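PDB 4FSP: probable porin from Pseudomonas aeruginosa, which probably forms a beta-barrel porin of the OprD family in the outer membrane, offering small solutes a way through. Local coordinates for residues A[116-121]-A[152-157]; A[162-167]-A[194-199]; A[180-185]-A[293-298]; A[248-253]-A[261-266]. All coordinates share one frame; numbering follows the deposited sequence.

Interaction 1: A[116-121]-A[152-157]; sequences LSRSEL and SGELSG
The carboxylate of Glu154 is gripped by three consecutive residues, Ser117, Arg118 and Ser119. Ser117 OG donates to Glu154 OE1 over 2.8 Å. The other oxygen, Glu154 OE2, accepts two bonds: Arg118 N reaches it over 2.7 Å on the syn side, with an N-H...O angle of only 137°, while Ser119 OG, also 2.7 Å away, donates to the anti lone pair of Glu154 OE2. Ser119 OG in turn lies 2.6 Å from Ser152 OG; small hydroxyl side chains fit here, where the two residues form an antiparallel non-hydrogen-bonded pair with CA atoms 4.1 Å apart. Glutamate suits its place because its long chain folds at chi2 (-57°), turning CD back, and the oxygens beyond reach all three residues. A water ties Arg118 NH1 to Glu154 OE1 and Glu154 O. Behind this network, residues 116-119 form a type II' turn, and Gly153 N donates to Arg118 O over 2.9 Å. Of the expression tag, Tyr11 touches the Ser117 and Arg118 side chains, and Phe12 shares a backbone hydrogen bond with Ser117. At the surface, the turn joins strands 105-116 and 119-123, the latter pairs with strand 148-152, and residues 153-157 loop on to strand 158-168.

Interaction 2: A[162-167]-A[194-199]; sequences LGRLTE and ADRFDL
Arg164 turns one face of its guanidinium to Arg196, whose CG stands 3.6 Å above its centre. In the same plane, at the edge, lies Asp198 OD1, which takes a nearly straight, salt-bridging hydrogen bond from Arg164 NE (2.9 Å, 169°); carboxylate and guanidinium are almost coplanar. The Arg196 guanidinium stands steeply to that of Arg164, at 81°, with Arg164 NH1 at its edge and the Thr166 methyl CG2 over one face. On the opposite side of the strands, Leu165 CD1 approaches the Phe197 ring obliquely, 4.1 Å from CD2. Leu199 holds CG between its backbone N and carbonyl carbon (chi1 62°), 3.6 Å from Gly163 CA; CD1, beyond it, lies 3.4 Å from Gly163 N, and glycine suits this spot by leaving room for the leucine. Backbone bonds pair Gly163 with Leu199 and Leu165 with Phe197, joining antiparallel strands 158-168 and 193-205. Leu165 and Leu199 also pack on Leu126 and Leu130, respectively, so this side is apolar. Across from it, Arg164 NH1 and Arg196 NE, both donors, come within 3.1 Å. Glu220 forms a salt bridge with Arg164 NH2 and lies close to Asp198, so the two arginines and two acids probably offset one another.

Interaction 3: A[180-185]-A[293-298]; sequences ALFNRN and FPYLEG
Phe182 reaches alongside Tyr295, and its side chain can be followed outward from the backbone. Its CB lies 3.4 Å from Tyr295 O and also touches Glu297 N. CG stands anti to the backbone N (chi1 -179°), and beyond it CD2 comes 3.6 Å from Tyr295 CZ. Further toward the tip, CE2 meets Tyr295 OH. The result is an offset edge-to-face pair, the edge of Phe182 toward the face of Tyr295, with centroids 5.5 Å apart and planes at 74°. Arg184 CB sits over one face of the Phe182 ring, toward the rim. Tyrosine suits its place because its ring receives the phenylalanine while its hydroxyl bonds Asp311; Arg184 NH2 bonds Tyr309 O. Next to the rings, Phe182 N donates to Tyr295 O (2.9 Å) and Glu297 N to Ala180 O (2.8 Å), bridging the backbones at Leu181 and Leu296. Leu181 CD1 packs on Pro294 CB. A water links Glu297 OE2 to Asn183 N, and another links Ala180 N to Glu297 O. Neither segment is regular strand for most of its length: two inter-strand loops meet in a buried contact, consistent with the inward-folded loops that narrow the channel in OprD-family porins.

Interaction 4: A[248-253]-A[261-266]; sequences ALSRDT and IDNRSF
Asp252 uses its side chain to hold Ile261 where the two strands part. Its CG lies between the backbone N and the carbonyl carbon (chi1 52°), and OD1, beyond it, accepts from Ile261 N over 2.8 Å with a nearly straight N-H...O angle of 171°, approached from the anti side and out of the carboxylate plane. Aspartate suits the spot because its short chain keeps the carboxylate close to the backbone. The backbone bond, from Asp252 N to Ile261 O, is longer at 3.2 Å and more bent. At the next hydrogen-bonded pair, Ser250 N donates to Asn263 O over 2.7 Å, and Asn263 N returns the bond to Ser250 O. Together with Ala248 and Ser265, which are bonded likewise, these residues make the antiparallel hairpin of strands 240-252 and 262-273, part of the barrel wall. On the face of Ser250 and Asn263, small polar side chains fit beside Pro294: a water donates to Asn263 OD1, Asn263 ND2 bonds His291 O, and Ser250 OG bonds Gln225. The other face carries longer chains. Leu249 runs beside Arg264 with CD1 3.6 Å from Arg264 CG, so that the arginine offers its aliphatic part to the leucine while its guanidinium turns to Asp262, with which NH1 forms a salt bridge. Arg251 CG rests 3.5 Å from Ile261 O, and a second water joins Ser250 O to Asp262 OD1.

Interactions 2 and 4 join neighbouring strands of the barrel, interaction 1 a strand with the loop after strand 148-152, and interaction 3 two loops. Along the chain, interaction 1 closes before interaction 2 opens; interactions 2 and 3 alternate their segments, and interaction 4 is nested within the span closed by interaction 3. The centres of interactions 1 and 4 are about 31 Å apart, those of 3 and 4 about 13 Å. Interaction 3 touches both strand pairs nearest it: Leu296 CD1 packs 3.9 Å from Phe197 CD1, and Pro294 CG lies 3.6 Å from Ser250 CB. The loops therefore connect separate parts of the wall, consistent with a constricted channel.

Interaction 1: A[116-121]-A[152-157]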
loop_
_atom_site.group_PDB
_atom_site.type_symbol
_atom_site.label_atom_id
_atom_site.label_comp_id
_atom_site.label_asym_id
_atom_site.label_seq_id
_atom_site.Cartn_x
_atom_site.Cartn_y
_atom_site.Cartn_z
ATOM N N LEU A 116 -18.561 6.668 -17.618
ATOM C CA LEU A 116 -18.872 6.861 -19.036
ATOM C C LEU A 116 -18.035 5.868 -19.838
ATOM O O LEU A 116 -16.815 5.764 -19.622
ATOM C CB LEU A 116 -18.529 8.288 -19.476
ATOM C CG LEU A 116 -18.634 8.562 -20.976
ATOM C CD1 LEU A 116 -20.063 8.341 -21.429
ATOM C CD2 LEU A 116 -18.176 9.979 -21.310
ATOM N N SER A 117 -18.680 5.141 -20.750
ATOM C CA SER A 117 -18.012 4.089 -21.514
ATOM C C SER A 117 -17.179 3.183 -20.592
ATOM O O SER A 117 -17.707 2.618 -19.625
ATOM C CB SER A 117 -17.141 4.715 -22.614
ATOM O OG SER A 117 -16.800 3.744 -23.585
ATOM N N ARG A 118 -15.879 3.064 -20.857
ATOM C CA ARG A 118 -15.034 2.215 -20.003
ATOM C C ARG A 118 -14.119 3.053 -19.129
ATOM O O ARG A 118 -13.006 2.634 -18.774
ATOM C CB ARG A 118 -14.209 1.250 -20.860
ATOM C CG ARG A 118 -15.055 0.205 -21.549
ATOM C CD ARG A 118 -14.244 -0.696 -22.466
ATOM N NE ARG A 118 -15.075 -1.825 -22.861
ATOM C CZ ARG A 118 -15.855 -1.834 -23.934
ATOM N NH1 ARG A 118 -15.880 -0.782 -24.743
ATOM N NH2 ARG A 118 -16.595 -2.902 -24.204
ATOM N N SER A 119 -14.592 4.246 -18.788
ATOM C CA SER A 119 -13.786 5.177 -18.019
ATOM C C SER A 119 -14.546 5.580 -16.772
ATOM O O SER A 119 -15.778 5.472 -16.725
ATOM C CB SER A 119 -13.434 6.404 -18.865
ATOM O OG SER A 119 -12.737 6.010 -20.044
ATOM N N GLU A 120 -13.808 6.015 -15.752
ATOM C CA GLU A 120 -14.410 6.436 -14.487
ATOM C C GLU A 120 -13.624 7.608 -13.914
ATOM O O GLU A 120 -12.381 7.611 -13.949
ATOM C CB GLU A 120 -14.488 5.277 -13.460
ATOM C CG GLU A 120 -15.087 5.699 -12.074
ATOM C CD GLU A 120 -15.320 4.518 -11.110
ATOM O OE1 GLU A 120 -15.529 4.745 -9.896
ATOM O OE2 GLU A 120 -15.302 3.349 -11.554
ATOM N N LEU A 121 -14.352 8.607 -13.409
ATOM C CA LEU A 121 -13.741 9.759 -12.756
ATOM C C LEU A 121 -14.234 9.799 -11.318
ATOM O O LEU A 121 -15.447 9.770 -11.080
ATOM C CB LEU A 121 -14.129 11.059 -13.473
ATOM C CG LEU A 121 -13.657 12.335 -12.764
ATOM C CD1 LEU A 121 -12.132 12.349 -12.734
ATOM C CD2 LEU A 121 -14.218 13.616 -13.422
ATOM N N SER A 152 -9.208 4.691 -17.037
ATOM C CA SER A 152 -9.793 4.502 -18.354
ATOM C C SER A 152 -9.266 3.229 -18.990
ATOM O O SER A 152 -8.040 3.011 -19.059
ATOM C CB SER A 152 -9.481 5.719 -19.241
ATOM O OG SER A 152 -10.184 5.643 -20.474
ATOM N N GLY A 153 -10.190 2.384 -19.431
ATOM C CA GLY A 153 -9.833 1.150 -20.107
ATOM C C GLY A 153 -10.523 1.076 -21.465
ATOM O O GLY A 153 -11.035 0.018 -21.846
ATOM N N GLU A 154 -10.544 2.194 -22.197
ATOM C CA GLU A 154 -11.166 2.224 -23.515
ATOM C C GLU A 154 -10.452 1.267 -24.471
ATOM O O GLU A 154 -11.071 0.696 -25.368
ATOM C CB GLU A 154 -11.209 3.653 -24.090
ATOM C CG GLU A 154 -11.993 4.662 -23.257
ATOM C CD GLU A 154 -13.443 4.250 -23.011
ATOM O OE1 GLU A 154 -14.021 3.546 -23.870
ATOM O OE2 GLU A 154 -14.011 4.631 -21.955
ATOM N N LEU A 155 -9.157 1.063 -24.270
ATOM C CA LEU A 155 -8.426 0.121 -25.118
ATOM C C LEU A 155 -8.235 -1.225 -24.421
ATOM O O LEU A 155 -7.723 -1.291 -23.292
ATOM C CB LEU A 155 -7.072 0.704 -25.523
ATOM C CG LEU A 155 -7.165 1.939 -26.418
ATOM C CD1 LEU A 155 -5.800 2.569 -26.649
ATOM C CD2 LEU A 155 -7.787 1.534 -27.732
ATOM N N SER A 156 -8.636 -2.296 -25.102
ATOM C CA SER A 156 -8.539 -3.644 -24.548
ATOM C C SER A 156 -7.118 -3.978 -24.067
ATOM O O SER A 156 -6.136 -3.728 -24.772
ATOM C CB SER A 156 -9.010 -4.672 -25.578
ATOM O OG SER A 156 -9.387 -5.878 -24.942
ATOM N N GLY A 157 -7.014 -4.521 -22.855
ATOM C CA GLY A 157 -5.726 -4.876 -22.276
ATOM C C GLY A 157 -4.915 -3.708 -21.732
ATOM O O GLY A 157 -3.821 -3.900 -21.199
HETATM O O HOH W 1 -13.976 1.442 -25.196
#

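Interaction 2: A[162-167]-A[194-199]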
loop_
_atom_site.group_PDB
_atom_site.type_symbol
_atom_site.label_atom_id
_atom_site.label_comp_id
_atom_site.label_asym_id
_atom_site.label_seq_id
_atom_site.Cartn_x
_atom_site.Cartn_y
_atom_site.Cartn_z
ATOM N N LEU A 162 -4.900 8.974 -14.573
ATOM C CA LEU A 162 -4.421 10.338 -14.489
ATOM C C LEU A 162 -5.054 10.912 -13.225
ATOM O O LEU A 162 -6.241 10.673 -12.963
ATOM C CB LEU A 162 -4.937 11.102 -15.696
ATOM C CG LEU A 162 -4.467 12.543 -15.837
ATOM C CD1 LEU A 162 -2.973 12.545 -16.117
ATOM C CD2 LEU A 162 -5.246 13.249 -16.949
ATOM N N GLY A 163 -4.288 11.651 -12.430
ATOM C CA GLY A 163 -4.839 12.161 -11.185
ATOM C C GLY A 163 -4.130 13.373 -10.614
ATOM O O GLY A 163 -2.990 13.683 -10.988
ATOM N N ARG A 164 -4.810 14.065 -9.705
ATOM C CA ARG A 164 -4.198 15.163 -8.970
ATOM C C ARG A 164 -4.758 15.209 -7.560
ATOM O O ARG A 164 -5.978 15.232 -7.371
ATOM C CB ARG A 164 -4.401 16.500 -9.688
ATOM C CG ARG A 164 -3.960 17.719 -8.862
ATOM C CD ARG A 164 -4.037 19.020 -9.659
ATOM N NE ARG A 164 -2.720 19.425 -10.144
ATOM C CZ ARG A 164 -2.333 20.685 -10.322
ATOM N NH1 ARG A 164 -3.165 21.685 -10.067
ATOM N NH2 ARG A 164 -1.108 20.943 -10.756
ATOM N N LEU A 165 -3.860 15.200 -6.576
ATOM C CA LEU A 165 -4.250 15.213 -5.172
ATOM C C LEU A 165 -3.834 16.540 -4.557
ATOM O O LEU A 165 -2.846 17.143 -4.982
ATOM C CB LEU A 165 -3.572 14.079 -4.427
ATOM C CG LEU A 165 -3.641 12.748 -5.161
ATOM C CD1 LEU A 165 -2.881 11.701 -4.386
ATOM C CD2 LEU A 165 -5.094 12.349 -5.334
ATOM N N THR A 166 -4.589 17.003 -3.566
ATOM C CA THR A 166 -4.338 18.324 -2.987
ATOM C C THR A 166 -4.266 18.356 -1.465
ATOM O O THR A 166 -3.880 19.379 -0.906
ATOM C CB THR A 166 -5.414 19.330 -3.390
ATOM O OG1 THR A 166 -6.653 18.946 -2.784
ATOM C CG2 THR A 166 -5.572 19.378 -4.901
ATOM N N GLU A 167 -4.644 17.258 -0.803
ATOM C CA GLU A 167 -4.724 17.212 0.670
ATOM C C GLU A 167 -4.639 15.789 1.216
ATOM O O GLU A 167 -5.009 14.834 0.531
ATOM C CB GLU A 167 -6.045 17.831 1.171
ATOM C CG GLU A 167 -6.128 19.354 1.134
ATOM C CD GLU A 167 -7.485 19.880 1.571
ATOM O OE1 GLU A 167 -8.503 19.229 1.265
ATOM O OE2 GLU A 167 -7.536 20.945 2.222
ATOM N N ALA A 194 3.789 20.201 -0.385
ATOM C CA ALA A 194 3.258 20.848 -1.585
ATOM C C ALA A 194 1.738 20.867 -1.635
ATOM O O ALA A 194 1.074 20.152 -0.882
ATOM C CB ALA A 194 3.813 20.194 -2.842
ATOM N N ASP A 195 1.199 21.674 -2.545
ATOM C CA ASP A 195 -0.245 21.796 -2.707
ATOM C C ASP A 195 -0.789 20.728 -3.635
ATOM O O ASP A 195 -1.981 20.432 -3.605
ATOM C CB ASP A 195 -0.607 23.156 -3.301
ATOM C CG ASP A 195 -0.246 24.302 -2.393
ATOM O OD1 ASP A 195 -0.946 24.498 -1.378
ATOM O OD2 ASP A 195 0.730 25.016 -2.704
ATOM N N ARG A 196 0.079 20.169 -4.474
ATOM C CA ARG A 196 -0.367 19.295 -5.549
ATOM C C ARG A 196 0.540 18.093 -5.722
ATOM O O ARG A 196 1.767 18.213 -5.722
ATOM C CB ARG A 196 -0.398 20.052 -6.883
ATOM C CG ARG A 196 -1.258 21.292 -6.909
ATOM C CD ARG A 196 -2.718 20.945 -6.701
ATOM N NE ARG A 196 -3.601 22.054 -7.054
ATOM C CZ ARG A 196 -4.100 22.925 -6.183
ATOM N NH1 ARG A 196 -3.808 22.823 -4.889
ATOM N NH2 ARG A 196 -4.894 23.898 -6.606
ATOM N N PHE A 197 -0.079 16.934 -5.895
ATOM C CA PHE A 197 0.637 15.744 -6.306
ATOM C C PHE A 197 -0.002 15.259 -7.599
ATOM O O PHE A 197 -1.190 14.947 -7.622
ATOM C CB PHE A 197 0.549 14.651 -5.241
ATOM C CG PHE A 197 1.367 13.425 -5.568
ATOM C CD1 PHE A 197 2.729 13.386 -5.288
ATOM C CD2 PHE A 197 0.780 12.318 -6.162
ATOM C CE1 PHE A 197 3.498 12.264 -5.594
ATOM C CE2 PHE A 197 1.537 11.192 -6.464
ATOM C CZ PHE A 197 2.900 11.164 -6.183
ATOM N N ASP A 198 0.775 15.192 -8.673
ATOM C CA ASP A 198 0.240 14.768 -9.956
ATOM C C ASP A 198 0.566 13.321 -10.207
ATOM O O ASP A 198 1.602 12.826 -9.764
ATOM C CB ASP A 198 0.821 15.639 -11.056
ATOM C CG ASP A 198 0.569 17.102 -10.803
ATOM O OD1 ASP A 198 -0.591 17.448 -10.515
ATOM O OD2 ASP A 198 1.524 17.900 -10.849
ATOM N N LEU A 199 -0.323 12.630 -10.909
ATOM C CA LEU A 199 -0.034 11.253 -11.275
ATOM C C LEU A 199 -0.599 10.875 -12.635
ATOM O O LEU A 199 -1.615 11.404 -13.070
ATOM C CB LEU A 199 -0.508 10.285 -10.188
ATOM C CG LEU A 199 -2.007 10.286 -9.899
ATOM C CD1 LEU A 199 -2.676 9.162 -10.678
ATOM C CD2 LEU A 199 -2.293 10.169 -8.376
#

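Interaction 3: A[180-185]-A[293-298]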
loop_
_atom_site.group_PDB
_atom_site.type_symbol
_atom_site.label_atom_id
_atom_site.label_comp_id
_atom_site.label_asym_id
_atom_site.label_seq_id
_atom_site.Cartn_x
_atom_site.Cartn_y
_atom_site.Cartn_z
ATOM N N ALA A 180 3.182 15.618 1.938
ATOM C CA ALA A 180 4.549 15.873 2.369
ATOM C C ALA A 180 5.481 14.706 2.066
ATOM O O ALA A 180 5.076 13.533 2.118
ATOM C CB ALA A 180 4.586 16.205 3.863
ATOM N N LEU A 181 6.731 15.033 1.751
ATOM C CA LEU A 181 7.755 14.023 1.538
ATOM C C LEU A 181 8.078 13.357 2.870
ATOM O O LEU A 181 8.401 14.032 3.843
ATOM C CB LEU A 181 9.009 14.681 0.970
ATOM C CG LEU A 181 10.240 13.778 0.939
ATOM C CD1 LEU A 181 10.009 12.634 -0.053
ATOM C CD2 LEU A 181 11.467 14.597 0.570
ATOM N N PHE A 182 7.974 12.039 2.936
ATOM C CA PHE A 182 8.315 11.344 4.172
ATOM C C PHE A 182 9.832 11.281 4.389
ATOM O O PHE A 182 10.513 10.518 3.713
ATOM C CB PHE A 182 7.738 9.933 4.155
ATOM C CG PHE A 182 8.014 9.156 5.406
ATOM C CD1 PHE A 182 7.967 9.777 6.647
ATOM C CD2 PHE A 182 8.306 7.804 5.348
ATOM C CE1 PHE A 182 8.213 9.061 7.802
ATOM C CE2 PHE A 182 8.552 7.087 6.502
ATOM C CZ PHE A 182 8.501 7.715 7.730
ATOM N N ASN A 183 10.358 12.068 5.326
ATOM C CA ASN A 183 11.801 12.079 5.556
ATOM C C ASN A 183 12.326 10.715 6.000
ATOM O O ASN A 183 12.865 9.976 5.178
ATOM C CB ASN A 183 12.231 13.189 6.523
ATOM C CG ASN A 183 13.530 13.872 6.089
ATOM O OD1 ASN A 183 14.276 13.343 5.260
ATOM N ND2 ASN A 183 13.802 15.046 6.650
ATOM N N ARG A 184 12.145 10.378 7.275
ATOM C CA ARG A 184 12.657 9.115 7.843
ATOM C C ARG A 184 14.179 9.053 7.821
ATOM O O ARG A 184 14.782 9.082 6.748
ATOM C CB ARG A 184 12.078 7.874 7.137
ATOM C CG ARG A 184 12.790 6.576 7.530
ATOM C CD ARG A 184 11.981 5.332 7.186
ATOM N NE ARG A 184 12.035 4.359 8.280
ATOM C CZ ARG A 184 11.333 3.230 8.325
ATOM N NH1 ARG A 184 10.517 2.903 7.329
ATOM N NH2 ARG A 184 11.453 2.424 9.372
ATOM N N ASN A 185 14.789 8.976 9.002
ATOM C CA ASN A 185 16.247 8.929 9.137
ATOM C C ASN A 185 16.965 10.074 8.406
ATOM O O ASN A 185 18.098 9.911 7.950
ATOM C CB ASN A 185 16.800 7.573 8.665
ATOM C CG ASN A 185 16.124 6.385 9.344
ATOM O OD1 ASN A 185 15.430 6.537 10.348
ATOM N ND2 ASN A 185 16.338 5.189 8.798
ATOM N N PHE A 293 14.935 6.256 -1.113
ATOM C CA PHE A 293 13.721 6.174 -1.898
ATOM C C PHE A 293 12.629 7.089 -1.333
ATOM O O PHE A 293 12.181 6.906 -0.205
ATOM C CB PHE A 293 13.231 4.727 -1.894
ATOM C CG PHE A 293 11.996 4.503 -2.722
ATOM C CD1 PHE A 293 12.080 4.344 -4.108
ATOM C CD2 PHE A 293 10.754 4.446 -2.124
ATOM C CE1 PHE A 293 10.928 4.146 -4.877
ATOM C CE2 PHE A 293 9.595 4.231 -2.889
ATOM C CZ PHE A 293 9.681 4.086 -4.265
ATOM N N PRO A 294 12.178 8.066 -2.130
ATOM C CA PRO A 294 11.157 8.984 -1.625
ATOM C C PRO A 294 9.752 8.459 -1.853
ATOM O O PRO A 294 9.473 7.742 -2.837
ATOM C CB PRO A 294 11.363 10.234 -2.481
ATOM C CG PRO A 294 11.801 9.685 -3.807
ATOM C CD PRO A 294 12.586 8.397 -3.508
ATOM N N TYR A 295 8.876 8.831 -0.926
ATOM C CA TYR A 295 7.444 8.545 -0.991
ATOM C C TYR A 295 6.706 9.448 -0.008
ATOM O O TYR A 295 7.338 10.096 0.824
ATOM C CB TYR A 295 7.157 7.063 -0.734
ATOM C CG TYR A 295 7.715 6.442 0.555
ATOM C CD1 TYR A 295 9.078 6.175 0.709
ATOM C CD2 TYR A 295 6.857 6.038 1.572
ATOM C CE1 TYR A 295 9.562 5.568 1.860
ATOM C CE2 TYR A 295 7.334 5.434 2.718
ATOM C CZ TYR A 295 8.682 5.193 2.854
ATOM O OH TYR A 295 9.146 4.589 3.999
ATOM N N LEU A 296 5.383 9.519 -0.111
ATOM C CA LEU A 296 4.635 10.515 0.667
ATOM C C LEU A 296 4.382 10.059 2.104
ATOM O O LEU A 296 4.212 8.859 2.366
ATOM C CB LEU A 296 3.294 10.831 0.001
ATOM C CG LEU A 296 3.360 11.302 -1.453
ATOM C CD1 LEU A 296 1.968 11.363 -2.080
ATOM C CD2 LEU A 296 4.059 12.646 -1.528
ATOM N N GLU A 297 4.361 11.016 3.028
ATOM C CA GLU A 297 3.820 10.773 4.363
ATOM C C GLU A 297 2.425 10.154 4.259
ATOM O O GLU A 297 1.613 10.551 3.403
ATOM C CB GLU A 297 3.708 12.084 5.147
ATOM C CG GLU A 297 5.033 12.741 5.480
ATOM C CD GLU A 297 4.869 13.887 6.463
ATOM O OE1 GLU A 297 3.718 14.177 6.861
ATOM O OE2 GLU A 297 5.890 14.503 6.847
ATOM N N GLY A 298 2.142 9.189 5.128
ATOM C CA GLY A 298 0.845 8.530 5.137
ATOM C C GLY A 298 0.741 7.315 4.231
ATOM O O GLY A 298 -0.301 6.651 4.204
HETATM O O HOH W 2 1.575 13.281 2.520
HETATM O O HOH W 3 12.230 7.853 2.452
HETATM O O HOH W 4 8.343 13.142 7.051
#

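Interaction 4: A[248-253]-A[261-266]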
loop_
_atom_site.group_PDB
_atom_site.type_symbol
_atom_site.label_atom_id
_atom_site.label_comp_id
_atom_site.label_asym_id
_atom_site.label_seq_id
_atom_site.Cartn_x
_atom_site.Cartn_y
_atom_site.Cartn_z
ATOM N N ALA A 248 12.633 2.308 -10.332
ATOM C CA ALA A 248 12.107 3.657 -10.177
ATOM C C ALA A 248 13.236 4.674 -10.192
ATOM O O ALA A 248 14.343 4.388 -9.730
ATOM C CB ALA A 248 11.260 3.782 -8.894
ATOM N N LEU A 249 12.952 5.850 -10.748
ATOM C CA LEU A 249 13.929 6.935 -10.843
ATOM C C LEU A 249 13.321 8.196 -10.261
ATOM O O LEU A 249 12.247 8.633 -10.696
ATOM C CB LEU A 249 14.326 7.194 -12.299
ATOM C CG LEU A 249 15.190 8.446 -12.531
ATOM C CD1 LEU A 249 16.561 8.230 -11.937
ATOM C CD2 LEU A 249 15.320 8.784 -14.014
ATOM N N SER A 250 13.987 8.772 -9.261
ATOM C CA SER A 250 13.426 9.937 -8.574
ATOM C C SER A 250 14.439 11.062 -8.554
ATOM O O SER A 250 15.627 10.837 -8.307
ATOM C CB SER A 250 13.045 9.579 -7.135
ATOM O OG SER A 250 12.317 8.355 -7.090
ATOM N N ARG A 251 13.962 12.276 -8.807
ATOM C CA ARG A 251 14.821 13.444 -8.853
ATOM C C ARG A 251 14.019 14.597 -8.288
ATOM O O ARG A 251 12.790 14.593 -8.376
ATOM C CB ARG A 251 15.229 13.734 -10.303
ATOM C CG ARG A 251 16.594 14.399 -10.445
ATOM C CD ARG A 251 16.533 15.623 -11.350
ATOM N NE ARG A 251 17.308 16.739 -10.809
ATOM C CZ ARG A 251 17.281 17.977 -11.295
ATOM N NH1 ARG A 251 16.515 18.264 -12.339
ATOM N NH2 ARG A 251 18.018 18.927 -10.732
ATOM N N ASP A 252 14.694 15.575 -7.690
ATOM C CA ASP A 252 13.996 16.752 -7.185
ATOM C C ASP A 252 13.443 17.505 -8.375
ATOM O O ASP A 252 13.910 17.311 -9.500
ATOM C CB ASP A 252 14.953 17.667 -6.440
ATOM C CG ASP A 252 16.174 17.988 -7.252
ATOM O OD1 ASP A 252 17.092 17.129 -7.307
ATOM O OD2 ASP A 252 16.210 19.087 -7.847
ATOM N N THR A 253 12.455 18.364 -8.143
ATOM C CA THR A 253 11.883 19.118 -9.246
ATOM C C THR A 253 11.459 20.496 -8.776
ATOM O O THR A 253 11.132 20.680 -7.598
ATOM C CB THR A 253 10.681 18.367 -9.849
ATOM O OG1 THR A 253 10.294 18.984 -11.081
ATOM C CG2 THR A 253 9.518 18.378 -8.879
ATOM N N ILE A 261 17.576 15.747 -4.866
ATOM C CA ILE A 261 17.351 14.315 -4.714
ATOM C C ILE A 261 17.727 13.550 -5.977
ATOM O O ILE A 261 17.384 13.956 -7.095
ATOM C CB ILE A 261 15.858 14.036 -4.360
ATOM C CG1 ILE A 261 15.553 14.491 -2.926
ATOM C CG2 ILE A 261 15.517 12.562 -4.519
ATOM C CD1 ILE A 261 14.088 14.740 -2.685
ATOM N N ASP A 262 18.429 12.439 -5.794
ATOM C CA ASP A 262 18.734 11.533 -6.893
ATOM C C ASP A 262 18.659 10.097 -6.369
ATOM O O ASP A 262 19.545 9.631 -5.665
ATOM C CB ASP A 262 20.119 11.858 -7.488
ATOM C CG ASP A 262 20.652 10.762 -8.411
ATOM O OD1 ASP A 262 19.863 10.085 -9.105
ATOM O OD2 ASP A 262 21.887 10.578 -8.444
ATOM N N ASN A 263 17.570 9.410 -6.693
ATOM C CA ASN A 263 17.415 8.034 -6.262
ATOM C C ASN A 263 17.047 7.146 -7.429
ATOM O O ASN A 263 16.131 7.459 -8.203
ATOM C CB ASN A 263 16.388 7.923 -5.130
ATOM C CG ASN A 263 16.107 6.486 -4.727
ATOM O OD1 ASN A 263 15.105 5.897 -5.149
ATOM N ND2 ASN A 263 16.969 5.918 -3.885
ATOM N N ARG A 264 17.814 6.069 -7.580
ATOM C CA ARG A 264 17.520 5.019 -8.545
ATOM C C ARG A 264 17.351 3.753 -7.759
ATOM O O ARG A 264 18.268 3.302 -7.071
ATOM C CB ARG A 264 18.675 4.812 -9.512
ATOM C CG ARG A 264 18.936 5.976 -10.398
ATOM C CD ARG A 264 20.224 6.670 -10.047
ATOM N NE ARG A 264 20.577 7.582 -11.134
ATOM C CZ ARG A 264 21.538 8.483 -11.077
ATOM N NH1 ARG A 264 22.270 8.606 -9.983
ATOM N NH2 ARG A 264 21.770 9.258 -12.115
ATOM N N SER A 265 16.180 3.170 -7.890
ATOM C CA SER A 265 15.765 2.086 -7.042
ATOM C C SER A 265 15.515 0.837 -7.872
ATOM O O SER A 265 14.881 0.898 -8.938
ATOM C CB SER A 265 14.455 2.517 -6.342
ATOM O OG SER A 265 13.693 1.393 -5.956
ATOM N N PHE A 266 16.012 -0.296 -7.395
ATOM C CA PHE A 266 15.547 -1.571 -7.919
ATOM C C PHE A 266 14.982 -2.361 -6.758
ATOM O O PHE A 266 15.530 -2.336 -5.656
ATOM C CB PHE A 266 16.657 -2.417 -8.581
ATOM C CG PHE A 266 16.197 -3.831 -8.927
ATOM C CD1 PHE A 266 15.573 -4.109 -10.148
ATOM C CD2 PHE A 266 16.330 -4.865 -8.009
ATOM C CE1 PHE A 266 15.116 -5.411 -10.448
ATOM C CE2 PHE A 266 15.873 -6.165 -8.303
ATOM C CZ PHE A 266 15.272 -6.434 -9.526
HETATM O O HOH W 5 13.283 6.162 -7.305
HETATM O O HOH W 6 17.596 11.326 -10.321
#